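Local coordinates for DNA repair protein XRCC1 (Mus musculus, PDB 3PC6) that serves as a scaffold in DNA single-strand break repair, assembling repair protein complexes and binding poly-ADP-ribose chains, here represented by its second BRCT domain, at residues B[14-19]-B[54-59]. Sequence-based numbering, arbitrary orientation. Where two conformers were deposited one is given.
Sequences FLYGEF and EWDPNF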
ATOM      1  N   PHE B  14       7.449   0.620  -9.922  1.00 13.08           N
ATOM      2  CA  PHE B  14       7.072  -0.732 -10.309  1.00 14.86           C
ATOM      3  C   PHE B  14       7.984  -1.703  -9.554  1.00 16.29           C
ATOM      4  O   PHE B  14       9.205  -1.577  -9.600  1.00 15.12           O
ATOM      5  CB  PHE B  14       7.239  -0.920 -11.815  1.00 15.09           C
ATOM      6  CG  PHE B  14       6.910  -2.301 -12.292  1.00 15.05           C
ATOM      7  CD1 PHE B  14       5.599  -2.667 -12.551  1.00 20.31           C
ATOM      8  CD2 PHE B  14       7.917  -3.235 -12.502  1.00 16.55           C
ATOM      9  CE1 PHE B  14       5.297  -3.950 -13.002  1.00 19.74           C
ATOM     10  CE2 PHE B  14       7.627  -4.513 -12.945  1.00 18.32           C
ATOM     11  CZ  PHE B  14       6.309  -4.873 -13.190  1.00 23.10           C
ATOM     12  N   LEU B  15       7.401  -2.650  -8.829  1.00 15.11           N
ATOM     13  CA  LEU B  15       8.206  -3.614  -8.089  1.00 12.98           C
ATOM     14  C   LEU B  15       8.452  -4.821  -8.988  1.00 17.21           C
ATOM     15  O   LEU B  15       7.535  -5.569  -9.341  1.00 16.46           O
ATOM     16  CB  LEU B  15       7.523  -4.011  -6.765  1.00 12.25           C
ATOM     17  CG  LEU B  15       7.214  -2.831  -5.819  1.00 14.71           C
ATOM     18  CD1 LEU B  15       6.585  -3.323  -4.496  1.00 16.14           C
ATOM     19  CD2 LEU B  15       8.449  -1.975  -5.530  1.00 18.42           C
ATOM     20  N   TYR B  16       9.695  -4.991  -9.400  1.00 14.19           N
ATOM     21  CA  TYR B  16      10.003  -6.044 -10.357  1.00 14.26           C
ATOM     22  C   TYR B  16      10.354  -7.338  -9.636  1.00 21.77           C
ATOM     23  O   TYR B  16      11.264  -7.368  -8.819  1.00 15.16           O
ATOM     24  CB  TYR B  16      11.150  -5.600 -11.266  1.00 15.40           C
ATOM     25  CG  TYR B  16      11.685  -6.704 -12.148  1.00 18.46           C
ATOM     26  CD1 TYR B  16      11.239  -6.856 -13.451  1.00 17.27           C
ATOM     27  CD2 TYR B  16      12.628  -7.601 -11.666  1.00 21.17           C
ATOM     28  CE1 TYR B  16      11.727  -7.878 -14.258  1.00 21.27           C
ATOM     29  CE2 TYR B  16      13.120  -8.630 -12.460  1.00 26.89           C
ATOM     30  CZ  TYR B  16      12.669  -8.762 -13.753  1.00 26.37           C
ATOM     31  OH  TYR B  16      13.162  -9.781 -14.538  1.00 27.62           O
ATOM     32  N   GLY B  17       9.607  -8.398  -9.923  1.00 20.76           N
ATOM     33  CA  GLY B  17       9.978  -9.730  -9.492  1.00 21.63           C
ATOM     34  C   GLY B  17       9.854 -10.039  -8.020  1.00 15.20           C
ATOM     35  O   GLY B  17       9.051  -9.432  -7.290  1.00 18.08           O
ATOM     36  N   GLU B  18      10.675 -10.993  -7.578  1.00 20.08           N
ATOM     37  CA  GLU B  18      10.580 -11.543  -6.235  1.00 16.97           C
ATOM     38  C   GLU B  18      11.580 -10.947  -5.251  1.00 15.26           C
ATOM     39  O   GLU B  18      12.690 -10.549  -5.617  1.00 18.81           O
ATOM     40  CB  GLU B  18      10.722 -13.067  -6.283  1.00 25.14           C
ATOM     41  CG  GLU B  18       9.617 -13.735  -7.080  1.00 31.89           C
ATOM     42  CD  GLU B  18       9.732 -15.247  -7.094  1.00 50.04           C
ATOM     43  OE1 GLU B  18      10.873 -15.759  -7.069  1.00 48.94           O
ATOM     44  OE2 GLU B  18       8.680 -15.919  -7.138  1.00 40.30           O
ATOM     45  N   PHE B  19      11.149 -10.882  -4.002  1.00 14.51           N
ATOM     46  CA  PHE B  19      11.928 -10.358  -2.901  1.00 21.82           C
ATOM     47  C   PHE B  19      11.836 -11.366  -1.761  1.00 25.12           C
ATOM     48  O   PHE B  19      10.842 -12.093  -1.646  1.00 21.29           O
ATOM     49  CB  PHE B  19      11.371  -8.999  -2.463  1.00 18.00           C
ATOM     50  CG  PHE B  19      11.423  -7.949  -3.549  1.00 17.22           C
ATOM     51  CD1 PHE B  19      10.388  -7.828  -4.460  1.00 14.94           C
ATOM     52  CD2 PHE B  19      12.525  -7.114  -3.673  1.00 14.92           C
ATOM     53  CE1 PHE B  19      10.444  -6.875  -5.483  1.00 14.75           C
ATOM     54  CE2 PHE B  19      12.590  -6.165  -4.679  1.00 16.90           C
ATOM     55  CZ  PHE B  19      11.547  -6.047  -5.587  1.00 12.45           C
ATOM     56  N   GLU B  54      19.304  -9.910 -10.841  1.00 25.46           N
ATOM     57  CA  GLU B  54      20.269  -9.520 -11.865  1.00 31.75           C
ATOM     58  C   GLU B  54      19.543  -8.688 -12.921  1.00 24.06           C
ATOM     59  O   GLU B  54      18.343  -8.865 -13.126  1.00 22.04           O
ATOM     60  CB  GLU B  54      20.892 -10.764 -12.525  1.00 32.56           C
ATOM     61  N   TRP B  55      20.260  -7.780 -13.571  1.00 24.50           N
ATOM     62  CA  TRP B  55      19.715  -7.021 -14.692  1.00 25.09           C
ATOM     63  C   TRP B  55      18.946  -7.952 -15.620  1.00 27.94           C
ATOM     64  O   TRP B  55      19.424  -9.032 -15.964  1.00 24.09           O
ATOM     65  CB  TRP B  55      20.844  -6.345 -15.482  1.00 23.44           C
ATOM     66  CG  TRP B  55      20.372  -5.498 -16.637  1.00 20.82           C
ATOM     67  CD1 TRP B  55      20.265  -5.876 -17.946  1.00 18.00           C
ATOM     68  CD2 TRP B  55      19.954  -4.130 -16.580  1.00 20.39           C
ATOM     69  NE1 TRP B  55      19.810  -4.824 -18.706  1.00 18.21           N
ATOM     70  CE2 TRP B  55      19.604  -3.744 -17.888  1.00 18.06           C
ATOM     71  CE3 TRP B  55      19.834  -3.195 -15.547  1.00 20.82           C
ATOM     72  CZ2 TRP B  55      19.146  -2.465 -18.190  1.00 15.62           C
ATOM     73  CZ3 TRP B  55      19.384  -1.924 -15.856  1.00 19.20           C
ATOM     74  CH2 TRP B  55      19.045  -1.574 -17.166  1.00 19.32           C
ATOM     75  N   ASP B  56      17.749  -7.532 -16.010  1.00 22.47           N
ATOM     76  CA  ASP B  56      16.946  -8.271 -16.978  1.00 23.63           C
ATOM     77  C   ASP B  56      17.157  -7.642 -18.350  1.00 20.13           C
ATOM     78  O   ASP B  56      16.896  -6.452 -18.532  1.00 21.30           O
ATOM     79  CB  ASP B  56      15.468  -8.205 -16.570  1.00 23.37           C
ATOM     80  CG  ASP B  56      14.558  -9.018 -17.491  1.00 27.83           C
ATOM     81  OD1 ASP B  56      14.947  -9.293 -18.648  1.00 25.08           O
ATOM     82  OD2 ASP B  56      13.438  -9.361 -17.055  1.00 30.11           O
ATOM     83  N   PRO B  57      17.637  -8.435 -19.323  1.00 23.58           N
ATOM     84  CA  PRO B  57      17.884  -7.909 -20.669  1.00 31.33           C
ATOM     85  C   PRO B  57      16.651  -7.266 -21.298  1.00 23.37           C
ATOM     86  O   PRO B  57      16.792  -6.422 -22.180  1.00 28.31           O
ATOM     87  CB  PRO B  57      18.309  -9.153 -21.470  1.00 33.02           C
ATOM     88  CG  PRO B  57      18.845 -10.094 -20.458  1.00 32.45           C
ATOM     89  CD  PRO B  57      18.063  -9.842 -19.187  1.00 28.33           C
ATOM     90  N   ASN B  58      15.462  -7.667 -20.858  0.72 24.62           N
ATOM     91  CA  ASN B  58      14.227  -7.078 -21.371  0.72 26.03           C
ATOM     92  C   ASN B  58      14.018  -5.632 -20.919  0.72 26.32           C
ATOM     93  O   ASN B  58      13.175  -4.923 -21.470  0.72 26.67           O
ATOM     94  CB  ASN B  58      13.017  -7.931 -20.985  0.72 32.46           C
ATOM     95  CG  ASN B  58      13.038  -9.300 -21.638  0.72 36.42           C
ATOM     96  OD1 ASN B  58      13.708  -9.508 -22.649  0.72 41.45           O
ATOM     97  ND2 ASN B  58      12.305 -10.241 -21.061  0.72 32.89           N
ATOM     98  N   PHE B  59      14.782  -5.199 -19.919  1.00 18.80           N
ATOM     99  CA  PHE B  59      14.725  -3.811 -19.465  1.00 19.85           C
ATOM    100  C   PHE B  59      15.099  -2.898 -20.643  1.00 20.77           C
ATOM    101  O   PHE B  59      14.687  -1.742 -20.707  1.00 18.25           O
ATOM    102  CB  PHE B  59      15.687  -3.551 -18.302  1.00 18.30           C
ATOM    103  CG  PHE B  59      15.235  -4.117 -16.982  1.00 19.64           C
ATOM    104  CD1 PHE B  59      13.906  -4.474 -16.767  1.00 16.93           C
ATOM    105  CD2 PHE B  59      16.146  -4.261 -15.938  1.00 16.64           C
ATOM    106  CE1 PHE B  59      13.505  -4.988 -15.539  1.00 19.86           C
ATOM    107  CE2 PHE B  59      15.756  -4.766 -14.714  1.00 20.96           C
ATOM    108  CZ  PHE B  59      14.433  -5.136 -14.512  1.00 19.67           C
TER
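Tyr-16 lays its ring against the edge of Phe-59 and sets its hydroxyl on the carboxylate of Asp-56. CB points from the 14-19 backbone toward the 54-59 loop, and CG anti to the backbone N (chi1 171°) sets the ring beside Phe-59, with its hydroxyl at Asp-56. At the ring, Tyr-16 CG already lies 3.9 Å from Phe-59 CZ. Tyr-16 CD1 comes closer, 3.6 Å from Phe-59 CE1, and CE1 of the tyrosine touches that same Phe-59 carbon while also passing OD2 of Asp-56. Phe-59 thus points its CE1-CZ edge at one face of the tyrosine, CZ sitting over the ring centre: a T-shaped pair with centroids 5.0 Å apart and planes at 72°. Segment 14-19 runs along strand 12-16, which lies between 37-38 and 48-51 in the four-stranded parallel sheet at the core of this BRCT domain; the contact ties it to the loop between strand 48-51 and helix 59-65, with Val-49 and Thr-51 also touching the tyrosine. At the tip, Tyr-16 OH donates to Asp-56 OD2 over 2.6 Å, meeting it on the anti side and 25° out of the carboxylate plane. Asp-56 OD1 accepts from Asn-58 N at 2.8 Å, a capping bond at the turn into the helix, so each carboxylate oxygen has a donor. CB of Asp-56 lies over one face of the Phe-59 ring. A leucine in place of Tyr-16 would probably leave OD2 without its hydroxyl donor and deprive the Phe-59 edge of an aromatic face. The Phe-59 ring also meets that of Phe-71.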